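Local coordinates for protein thermosome subunit (Methanococcoides burtonii, PDB 3AQ1) that probably acts as an archaeal group II chaperonin that binds unfolded polypeptides and uses ATP binding and hydrolysis to help them fold, at residues A[54-57]-A[58-62]; A[70-73]-A[74-78]. All coordinates share one frame; numbering follows the deposited sequence.

Overall arrangement
Following the chain from its N-terminal side, contact 1 (54-57 with 58-62) lies in the second half of helix 45-65, and contact 2 (70-73 with 74-78) forms the start of helix 71-92, after the short connection between the two. Each closes only single helical turns, so the contacts stand in series and neither nest nor cross. Their centres are about 12 Å apart, and they touch where a tyrosine hydroxyl and an isoleucine side chain of contact 2 reach the turn formed by contact 1. Helix 449-467 packs against both, so the contacts belong to a bundle joining helices from the two ends of the modelled chain.

Contact 1 of 2, residues A[54-57]-A[58-62]; sequences SGEL and LSKAE
The carboxylate of Glu56 meets the ammonium group of Lys60 through one oxygen: OE2 of Glu56 lies 2.8 Å from NZ of Lys60 in a salt bridge. The ammonium comes to the OE2 end of the carboxylate from the side facing CG, while OE1 is turned away and stays 4.9 Å from NZ. Both chains bend to make this meeting possible. Glu56 carries its CG opposite the backbone N and folds at its second torsion, whereas the Lys60 chain runs nearly straight until a final turn (chi4 48°) brings NZ back to the acid. Below the bridge, CB and CG of Lys60 lie alongside the carbonyl oxygen of Glu56, each at 3.4 Å.

This is the i to i+4 ion pair of an alpha-helix, here on helix 45-65 of what in group II chaperonins is the equatorial domain. The main chain of the helix carries the regular ladder, in which Leu58 N donates to Ser54 O, Ser59 N to Gly55 O at 3.0 Å, Lys60 N to Glu56 O and Ala61 N to Leu57 O at 2.9 Å. The Ser59 bond is almost straight (177°), the Ala61 bond distinctly bent (139°). Leu57 O has a second donor, the hydroxyl of Tyr78 on helix 71-92, so two bonds grip this carbonyl on the buried side of the helix. CB of Ala61 lies beside the same oxygen, and the methyl also touches Ile74 and Tyr78. Leu58 sets its CB against the carbonyl oxygens of both Ser54 and Gly55, and its side chain reaches Ile466. On the flank of the ion pair, Lys60 also touches Lys390 and Glu393 of helix 383-394.

Contact 2 of 2, residues A[70-73]-A[74-78]; sequences HSTI and ISEGY
His70 O accepts a long, weak hydrogen bond from Ile74 N at 3.4 Å, and the CG1 branch of Ile74 lies beside the same oxygen. The imidazole of His70 turns one face to the backbone of the first turn, with Thr72 N 3.4 Å above the ring plane, over its centre. Ser71 O takes two donors from Ser75: the amide, in a weak bond, and the hydroxyl OG at 3.3 Å. The hydroxyl is placed there by a chi1 of -59°, which sets OG beside its own backbone N, facing the preceding turn. Next, Thr72 and Glu76 run side by side in the same direction, and the CG2 methyl of Thr72 borders OE2 of Glu76; a weak bond from Glu76 N to Thr72 O joins their backbones. Ile73 O receives Gly77 N at 2.9 Å, a shorter and straighter bond (168°). On the side facing helices 45-65 and 449-467, CG2 of Ile74 sits over the face of the Tyr78 ring. These i to i+4 backbone bonds make up the N-terminal turns of helix 71-92, with His70 at its N-cap position.

Contact 1 of 2, residues A[54-57]-A[58-62]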
ATOM      1  N   SER A  54      23.771   9.120   1.709  1.00 48.12           N
ATOM      2  CA  SER A  54      24.450   9.106   2.992  1.00 53.17           C
ATOM      3  C   SER A  54      25.991   9.030   2.868  1.00 56.14           C
ATOM      4  O   SER A  54      26.709   9.811   3.499  1.00 54.72           O
ATOM      5  CB  SER A  54      23.910   7.948   3.830  1.00 55.73           C
ATOM      6  OG  SER A  54      24.620   7.814   5.044  1.00 67.77           O
ATOM      7  N   GLY A  55      26.493   8.090   2.070  1.00 49.94           N
ATOM      8  CA  GLY A  55      27.917   8.022   1.764  1.00 42.22           C
ATOM      9  C   GLY A  55      28.477   9.344   1.261  1.00 42.63           C
ATOM     10  O   GLY A  55      29.508   9.827   1.721  1.00 48.33           O
ATOM     11  N   GLU A  56      27.765   9.944   0.325  1.00 39.57           N
ATOM     12  CA  GLU A  56      28.154  11.202  -0.263  1.00 47.05           C
ATOM     13  C   GLU A  56      28.192  12.324   0.760  1.00 55.07           C
ATOM     14  O   GLU A  56      29.087  13.162   0.740  1.00 63.58           O
ATOM     15  CB  GLU A  56      27.164  11.560  -1.367  1.00 59.91           C
ATOM     16  CG  GLU A  56      27.754  12.422  -2.436  1.00 64.78           C
ATOM     17  CD  GLU A  56      29.014  11.810  -2.995  1.00 69.64           C
ATOM     18  OE1 GLU A  56      29.110  10.556  -3.018  1.00 62.56           O
ATOM     19  OE2 GLU A  56      29.902  12.591  -3.398  1.00 68.93           O
ATOM     20  N   LEU A  57      27.197  12.358   1.638  1.00 52.18           N
ATOM     21  CA  LEU A  57      27.132  13.393   2.654  1.00 42.03           C
ATOM     22  C   LEU A  57      28.299  13.231   3.610  1.00 52.59           C
ATOM     23  O   LEU A  57      28.949  14.218   3.977  1.00 48.39           O
ATOM     24  CB  LEU A  57      25.811  13.330   3.413  1.00 34.85           C
ATOM     25  CG  LEU A  57      24.596  13.816   2.623  1.00 45.65           C
ATOM     26  CD1 LEU A  57      23.268  13.506   3.335  1.00 45.44           C
ATOM     27  CD2 LEU A  57      24.722  15.295   2.310  1.00 41.66           C
ATOM     28  N   LEU A  58      28.576  11.982   3.992  1.00 52.12           N
ATOM     29  CA  LEU A  58      29.685  11.684   4.901  1.00 51.22           C
ATOM     30  C   LEU A  58      30.999  12.150   4.350  1.00 56.53           C
ATOM     31  O   LEU A  58      31.693  12.932   4.983  1.00 65.97           O
ATOM     32  CB  LEU A  58      29.804  10.200   5.187  1.00 42.23           C
ATOM     33  CG  LEU A  58      29.224   9.813   6.536  1.00 55.95           C
ATOM     34  CD1 LEU A  58      29.299   8.303   6.707  1.00 63.38           C
ATOM     35  CD2 LEU A  58      29.947  10.545   7.652  1.00 54.49           C
ATOM     36  N   SER A  59      31.343  11.652   3.171  1.00 53.75           N
ATOM     37  CA  SER A  59      32.634  11.952   2.589  1.00 54.25           C
ATOM     38  C   SER A  59      32.793  13.459   2.433  1.00 58.72           C
ATOM     39  O   SER A  59      33.862  14.009   2.706  1.00 69.06           O
ATOM     40  CB  SER A  59      32.831  11.203   1.261  1.00 62.96           C
ATOM     41  OG  SER A  59      32.662  12.055   0.141  1.00 70.48           O
ATOM     42  N   LYS A  60      31.726  14.136   2.030  1.00 54.01           N
ATOM     43  CA  LYS A  60      31.788  15.587   1.937  1.00 61.43           C
ATOM     44  C   LYS A  60      31.964  16.228   3.314  1.00 61.91           C
ATOM     45  O   LYS A  60      32.576  17.281   3.437  1.00 62.54           O
ATOM     46  CB  LYS A  60      30.586  16.173   1.182  1.00 63.64           C
ATOM     47  CG  LYS A  60      30.689  16.003  -0.338  1.00 63.28           C
ATOM     48  CD  LYS A  60      29.773  16.958  -1.081  1.00 62.58           C
ATOM     49  CE  LYS A  60      29.947  16.836  -2.583  1.00 57.59           C
ATOM     50  NZ  LYS A  60      29.921  15.407  -2.983  1.00 63.14           N
ATOM     51  N   ALA A  61      31.443  15.594   4.353  1.00 63.14           N
ATOM     52  CA  ALA A  61      31.658  16.116   5.698  1.00 65.43           C
ATOM     53  C   ALA A  61      33.113  15.906   6.138  1.00 67.03           C
ATOM     54  O   ALA A  61      33.704  16.758   6.802  1.00 65.09           O
ATOM     55  CB  ALA A  61      30.690  15.481   6.694  1.00 54.32           C
ATOM     56  N   GLU A  62      33.688  14.770   5.768  1.00 66.52           N
ATOM     57  CA  GLU A  62      35.058  14.476   6.153  1.00 69.52           C
ATOM     58  C   GLU A  62      36.005  15.422   5.420  1.00 75.37           C
ATOM     59  O   GLU A  62      37.014  15.847   5.973  1.00 83.29           O
ATOM     60  CB  GLU A  62      35.393  12.980   5.975  1.00 66.19           C
ATOM     61  CG  GLU A  62      34.981  12.139   7.225  1.00112.99           C
ATOM     62  CD  GLU A  62      34.829  10.632   6.984  1.00106.08           C
ATOM     63  OE1 GLU A  62      35.060  10.171   5.847  1.00116.13           O
ATOM     64  OE2 GLU A  62      34.472   9.904   7.942  1.00 83.93           O
TER

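Contact 2 of 2, residues A[70-73]-A[74-78]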
ATOM      1  N   HIS A  70      33.990  22.959  12.043  1.00 88.85           N
ATOM      2  CA  HIS A  70      33.624  22.099  13.175  1.00 96.08           C
ATOM      3  C   HIS A  70      32.508  21.095  12.838  1.00 87.87           C
ATOM      4  O   HIS A  70      31.513  21.428  12.188  1.00 82.05           O
ATOM      5  CB  HIS A  70      33.271  22.920  14.427  1.00110.81           C
ATOM      6  CG  HIS A  70      32.770  22.092  15.576  1.00126.24           C
ATOM      7  ND1 HIS A  70      33.464  21.009  16.075  1.00131.47           N
ATOM      8  CD2 HIS A  70      31.648  22.195  16.328  1.00131.70           C
ATOM      9  CE1 HIS A  70      32.789  20.476  17.078  1.00131.42           C
ATOM     10  NE2 HIS A  70      31.683  21.178  17.254  1.00132.76           N
ATOM     11  N   SER A  71      32.699  19.864  13.298  1.00 82.58           N
ATOM     12  CA  SER A  71      31.807  18.747  13.011  1.00 77.37           C
ATOM     13  C   SER A  71      30.340  18.988  13.376  1.00 84.22           C
ATOM     14  O   SER A  71      29.436  18.442  12.750  1.00 86.89           O
ATOM     15  CB  SER A  71      32.315  17.499  13.729  1.00 66.52           C
ATOM     16  OG  SER A  71      31.243  16.662  14.098  1.00 66.42           O
ATOM     17  N   THR A  72      30.104  19.803  14.393  1.00 83.82           N
ATOM     18  CA  THR A  72      28.752  20.009  14.886  1.00 77.47           C
ATOM     19  C   THR A  72      27.966  21.017  14.048  1.00 70.67           C
ATOM     20  O   THR A  72      26.743  20.933  13.945  1.00 74.15           O
ATOM     21  CB  THR A  72      28.790  20.400  16.361  1.00 77.29           C
ATOM     22  OG1 THR A  72      29.001  19.211  17.132  1.00 84.21           O
ATOM     23  CG2 THR A  72      27.497  21.062  16.786  1.00 73.05           C
ATOM     24  N   ILE A  73      28.687  21.951  13.438  1.00 66.98           N
ATOM     25  CA  ILE A  73      28.113  22.930  12.516  1.00 64.04           C
ATOM     26  C   ILE A  73      27.611  22.250  11.248  1.00 64.64           C
ATOM     27  O   ILE A  73      26.533  22.571  10.745  1.00 67.54           O
ATOM     28  CB  ILE A  73      29.154  24.014  12.124  1.00 90.29           C
ATOM     29  CG1 ILE A  73      29.389  24.987  13.284  1.00100.07           C
ATOM     30  CG2 ILE A  73      28.711  24.775  10.889  1.00 84.85           C
ATOM     31  CD1 ILE A  73      30.524  25.987  13.045  1.00109.02           C
ATOM     32  N   ILE A  74      28.404  21.311  10.736  1.00 65.52           N
ATOM     33  CA  ILE A  74      28.027  20.519   9.566  1.00 64.64           C
ATOM     34  C   ILE A  74      26.703  19.807   9.793  1.00 62.36           C
ATOM     35  O   ILE A  74      25.836  19.824   8.926  1.00 64.77           O
ATOM     36  CB  ILE A  74      29.102  19.470   9.210  1.00 68.04           C
ATOM     37  CG1 ILE A  74      30.402  20.163   8.799  1.00 71.97           C
ATOM     38  CG2 ILE A  74      28.621  18.563   8.085  1.00 64.51           C
ATOM     39  CD1 ILE A  74      31.585  19.237   8.714  1.00 71.90           C
ATOM     40  N   SER A  75      26.551  19.189  10.962  1.00 60.90           N
ATOM     41  CA  SER A  75      25.321  18.487  11.321  1.00 64.44           C
ATOM     42  C   SER A  75      24.086  19.376  11.250  1.00 70.92           C
ATOM     43  O   SER A  75      23.070  18.981  10.672  1.00 68.37           O
ATOM     44  CB  SER A  75      25.427  17.898  12.721  1.00 68.36           C
ATOM     45  OG  SER A  75      26.514  17.008  12.803  1.00 74.19           O
ATOM     46  N   GLU A  76      24.160  20.568  11.842  1.00 72.66           N
ATOM     47  CA  GLU A  76      23.020  21.478  11.800  1.00 77.10           C
ATOM     48  C   GLU A  76      22.763  21.983  10.389  1.00 70.48           C
ATOM     49  O   GLU A  76      21.614  22.079   9.962  1.00 73.12           O
ATOM     50  CB  GLU A  76      23.193  22.635  12.778  1.00 87.36           C
ATOM     51  CG  GLU A  76      22.786  22.268  14.192  1.00 99.01           C
ATOM     52  CD  GLU A  76      23.827  22.672  15.220  1.00107.32           C
ATOM     53  OE1 GLU A  76      24.122  23.882  15.335  1.00103.30           O
ATOM     54  OE2 GLU A  76      24.349  21.773  15.914  1.00110.43           O
ATOM     55  N   GLY A  77      23.836  22.287   9.663  1.00 63.06           N
ATOM     56  CA  GLY A  77      23.731  22.650   8.260  1.00 65.24           C
ATOM     57  C   GLY A  77      22.997  21.594   7.445  1.00 61.78           C
ATOM     58  O   GLY A  77      22.066  21.902   6.703  1.00 62.08           O
ATOM     59  N   TYR A  78      23.421  20.342   7.586  1.00 53.87           N
ATOM     60  CA  TYR A  78      22.773  19.229   6.908  1.00 53.84           C
ATOM     61  C   TYR A  78      21.304  19.114   7.309  1.00 61.43           C
ATOM     62  O   TYR A  78      20.431  18.988   6.449  1.00 66.46           O
ATOM     63  CB  TYR A  78      23.484  17.910   7.222  1.00 47.08           C
ATOM     64  CG  TYR A  78      24.729  17.625   6.419  1.00 35.65           C
ATOM     65  CD1 TYR A  78      25.246  18.550   5.528  1.00 38.50           C
ATOM     66  CD2 TYR A  78      25.400  16.428   6.576  1.00 45.03           C
ATOM     67  CE1 TYR A  78      26.396  18.274   4.811  1.00 42.98           C
ATOM     68  CE2 TYR A  78      26.543  16.141   5.865  1.00 50.76           C
ATOM     69  CZ  TYR A  78      27.035  17.060   4.984  1.00 49.85           C
ATOM     70  OH  TYR A  78      28.177  16.750   4.283  1.00 60.28           O
TER